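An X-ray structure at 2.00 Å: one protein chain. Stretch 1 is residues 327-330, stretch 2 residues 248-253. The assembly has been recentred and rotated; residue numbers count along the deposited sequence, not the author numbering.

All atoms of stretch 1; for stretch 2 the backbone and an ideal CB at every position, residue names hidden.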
ATOM      1  N   GLY A 327      14.957  22.318 -29.354  1.00 33.39           N
ATOM      2  CA  GLY A 327      14.347  23.583 -29.791  1.00 33.33           C
ATOM      3  C   GLY A 327      15.285  24.327 -30.722  1.00 34.37           C
ATOM      4  O   GLY A 327      16.442  23.941 -30.868  1.00 36.03           O
ATOM      5  N   VAL A 328      14.804  25.407 -31.333  1.00 34.92           N
ATOM      6  CA  VAL A 328      15.593  26.181 -32.296  1.00 36.32           C
ATOM      7  C   VAL A 328      15.648  27.649 -31.883  1.00 36.17           C
ATOM      8  O   VAL A 328      14.620  28.261 -31.653  1.00 34.42           O
ATOM      9  CB  VAL A 328      15.028  26.017 -33.721  1.00 39.22           C
ATOM     10  CG1 VAL A 328      15.897  26.748 -34.757  1.00 40.28           C
ATOM     11  CG2 VAL A 328      14.959  24.526 -34.079  1.00 36.46           C
ATOM     12  N   VAL A 329      16.855  28.191 -31.737  1.00 37.68           N
ATOM     13  CA  VAL A 329      17.039  29.611 -31.365  1.00 41.47           C
ATOM     14  C   VAL A 329      16.691  30.511 -32.545  1.00 43.53           C
ATOM     15  O   VAL A 329      17.170  30.286 -33.651  1.00 41.21           O
ATOM     16  CB  VAL A 329      18.487  29.909 -30.906  1.00 41.88           C
ATOM     17  CG1 VAL A 329      18.712  31.411 -30.772  1.00 42.92           C
ATOM     18  CG2 VAL A 329      18.779  29.180 -29.595  1.00 42.35           C
ATOM     19  N   GLU A 330      15.842  31.510 -32.306  1.00 47.54           N
ATOM     20  CA  GLU A 330      15.438  32.457 -33.349  1.00 52.31           C
ATOM     21  C   GLU A 330      16.612  33.320 -33.770  1.00 53.73           C
ATOM     22  O   GLU A 330      17.449  33.638 -32.927  1.00 57.88           O
ATOM     23  CB  GLU A 330      14.326  33.357 -32.820  1.00 54.33           C
ATOM     24  CG  GLU A 330      13.614  34.164 -33.903  1.00 62.04           C
ATOM     25  CD  GLU A 330      12.369  34.857 -33.373  1.00 65.03           C
ATOM     26  OE1 GLU A 330      12.506  35.970 -32.817  1.00 68.11           O
ATOM     27  OE2 GLU A 330      11.262  34.276 -33.506  1.00 63.81           O
ATOM     28  N   UNK A 248      17.593  37.780 -23.189  1.00 32.04           N
ATOM     29  CA  UNK A 248      16.757  36.583 -23.263  1.00 31.20           C
ATOM     30  C   UNK A 248      16.920  35.937 -24.640  1.00 31.56           C
ATOM     31  O   UNK A 248      17.029  36.621 -25.659  1.00 31.55           O
ATOM     32  CB  UNK A 248      15.290  36.924 -22.994  1.00 31.20           C
ATOM     33  N   UNK A 249      16.944  34.608 -24.660  1.00 31.89           N
ATOM     34  CA  UNK A 249      17.052  33.853 -25.910  1.00 30.65           C
ATOM     35  C   UNK A 249      15.642  33.476 -26.349  1.00 30.39           C
ATOM     36  O   UNK A 249      14.908  32.831 -25.597  1.00 32.33           O
ATOM     37  CB  UNK A 249      17.930  32.611 -25.744  1.00 30.65           C
ATOM     38  N   UNK A 250      15.245  33.879 -27.547  1.00 30.75           N
ATOM     39  CA  UNK A 250      13.926  33.497 -28.061  1.00 32.53           C
ATOM     40  C   UNK A 250      14.026  32.198 -28.831  1.00 35.05           C
ATOM     41  O   UNK A 250      14.920  32.043 -29.697  1.00 32.91           O
ATOM     42  CB  UNK A 250      13.344  34.597 -28.951  1.00 32.53           C
ATOM     43  N   UNK A 251      13.122  31.266 -28.501  1.00 34.62           N
ATOM     44  CA  UNK A 251      13.016  29.981 -29.194  1.00 38.22           C
ATOM     45  C   UNK A 251      11.980  30.048 -30.311  1.00 45.43           C
ATOM     46  O   UNK A 251      10.879  30.558 -30.089  1.00 46.30           O
ATOM     47  CB  UNK A 251      12.654  28.869 -28.207  1.00 38.22           C
ATOM     48  N   UNK A 252      12.325  29.546 -31.505  1.00 51.75           N
ATOM     49  CA  UNK A 252      11.349  29.441 -32.602  1.00 58.44           C
ATOM     50  C   UNK A 252      10.207  28.591 -32.145  1.00 62.67           C
ATOM     51  O   UNK A 252      10.388  27.763 -31.246  1.00 62.90           O
ATOM     52  CB  UNK A 252      11.976  28.858 -33.870  1.00 58.44           C
ATOM     53  N   UNK A 253       9.037  28.826 -32.741  1.00 68.34           N
ATOM     54  CA  UNK A 253       7.817  28.100 -32.387  1.00 72.25           C
ATOM     55  C   UNK A 253       8.165  26.659 -32.142  1.00 71.29           C
ATOM     56  O   UNK A 253       8.283  25.893 -33.097  1.00 70.39           O
ATOM     57  CB  UNK A 253       6.753  28.220 -33.479  1.00 72.25           C
TER

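The two stretches meet at a single beta bridge, centred on Val-329 and position 251, whose CA atoms lie 4.6 Å apart. Two backbone hydrogen bonds frame it: Glu-330 N donates to O of position 250 (2.8 Å, 172°), and N of position 252 donates to Val-328 O (2.6 Å, 161°). Because these bonds use main-chain atoms, they constrain the choice of side chain little, beyond requiring a free NH at 252.

At position 248 the ideal CB has nothing of stretch 1 within 5.5 Å. Phi/psi of -134/142° is extended and widely tolerated, so stretch 1 sets no preference. The deposited residue is Ser-248, whose OG is hydrogen-bonded elsewhere in the structure.

Position 249 is extended (-95/122°), and its CA-to-CB bond points sideways. The nearest stretch 1 atom to the ideal CB is Val-329 CG2, at 5.2 Å, a gap that a methyl or methylene carbon could bridge. Valine, isoleucine, leucine or threonine would all be reasonable, with beta-branched residues favoured by the extended backbone. Val-249 occupies it in the t rotamer, and its CG1 packs against Val-329 CG2 at 3.8 Å.

Position 250 also points sideways, with its ideal CB 4.2 Å from Glu-330 CB. Here stretch 1 offers the aliphatic base of a glutamate with a carboxylate beyond it. A small or beta-branched residue would fit, and a basic one could answer the charge; a further acid would be less welcome. The residue is Thr-250, chi1 m, whose CG2 lies 3.7 Å from Glu-330 OE1. Its backbone N also donates to water 1 (2.9 Å from N to the water O), which in turn makes a weak bond to Glu-330 O (3.3 Å from the water O).

At position 251 the CA-to-CB bond points away overall, yet the ideal CB is still 4.0 Å from Val-328 O. Val-329 CG2 provides an apolar surface within reach of a longer side chain, and no charged group of stretch 1 calls for a polar partner, so leucine, isoleucine or methionine would suit. Leu-251, with chi1 m and chi2 t, brings its end nearer to stretch 1: CD2 is 4.4 Å from Val-329 CG2, a loose contact. Its CA also approaches Val-328 O at 3.4 Å in a CA-H...O contact.

Position 252 points sideways, its ideal CB 3.5 Å from Val-328 O. The nearby glutamate would make lysine or arginine an obvious electrostatic choice, while serine or asparagine would be neutral alternatives. Asp-252 is instead acidic: OD1 lies 3.4 Å from Glu-330 CG and 3.6 Å from Glu-330 OE2, placing like charges close together, while OD2 is 3.9 Å from Val-328 CG1. On the main chain, water 2 links Asp-252 O (2.6 Å from the water O) to Val-328 N (2.8 Å from the water O).

Position 253 points away, with no stretch 1 atom within 5.5 Å of its ideal CB, leaving the choice open. It is Met-253, present as selenomethionine and poorly ordered.

Stretch 2 (248-253) SVTLDM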
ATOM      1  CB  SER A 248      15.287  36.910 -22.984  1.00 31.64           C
ATOM      2  OG  SER A 248      14.493  35.733 -22.820  1.00 26.77           O
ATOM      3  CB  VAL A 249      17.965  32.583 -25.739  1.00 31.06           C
ATOM      4  CG1 VAL A 249      17.817  31.650 -26.938  1.00 29.16           C
ATOM      5  CG2 VAL A 249      19.446  33.020 -25.545  1.00 25.67           C
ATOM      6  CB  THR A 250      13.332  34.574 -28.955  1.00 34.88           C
ATOM      7  OG1 THR A 250      13.001  35.685 -28.132  1.00 35.73           O
ATOM      8  CG2 THR A 250      12.070  34.089 -29.672  1.00 32.33           C
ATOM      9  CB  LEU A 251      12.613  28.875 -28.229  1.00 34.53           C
ATOM     10  CG  LEU A 251      13.571  28.548 -27.081  1.00 35.96           C
ATOM     11  CD1 LEU A 251      12.963  27.483 -26.185  1.00 38.33           C
ATOM     12  CD2 LEU A 251      14.977  28.090 -27.590  1.00 34.24           C
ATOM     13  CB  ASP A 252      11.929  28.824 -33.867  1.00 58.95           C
ATOM     14  CG  ASP A 252      12.596  29.844 -34.761  1.00 61.85           C
ATOM     15  OD1 ASP A 252      12.469  31.061 -34.493  1.00 65.08           O
ATOM     16  OD2 ASP A 252      13.253  29.421 -35.738  1.00 69.25           O
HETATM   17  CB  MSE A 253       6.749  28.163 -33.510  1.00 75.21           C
HETATM   18  CG  MSE A 253       5.463  28.920 -33.135  1.00 84.47           C
HETATM   19 SE   MSE A 253       3.786  27.867 -33.264  0.75105.44          SE
HETATM   20  CE  MSE A 253       3.998  26.572 -31.800  1.00 82.26           C
TER
HETATM   21  O   HOH W   1      17.006  34.541 -29.734  1.00 48.46           O
HETATM   22  O   HOH W   2      12.040  25.789 -30.801  1.00 37.66           O
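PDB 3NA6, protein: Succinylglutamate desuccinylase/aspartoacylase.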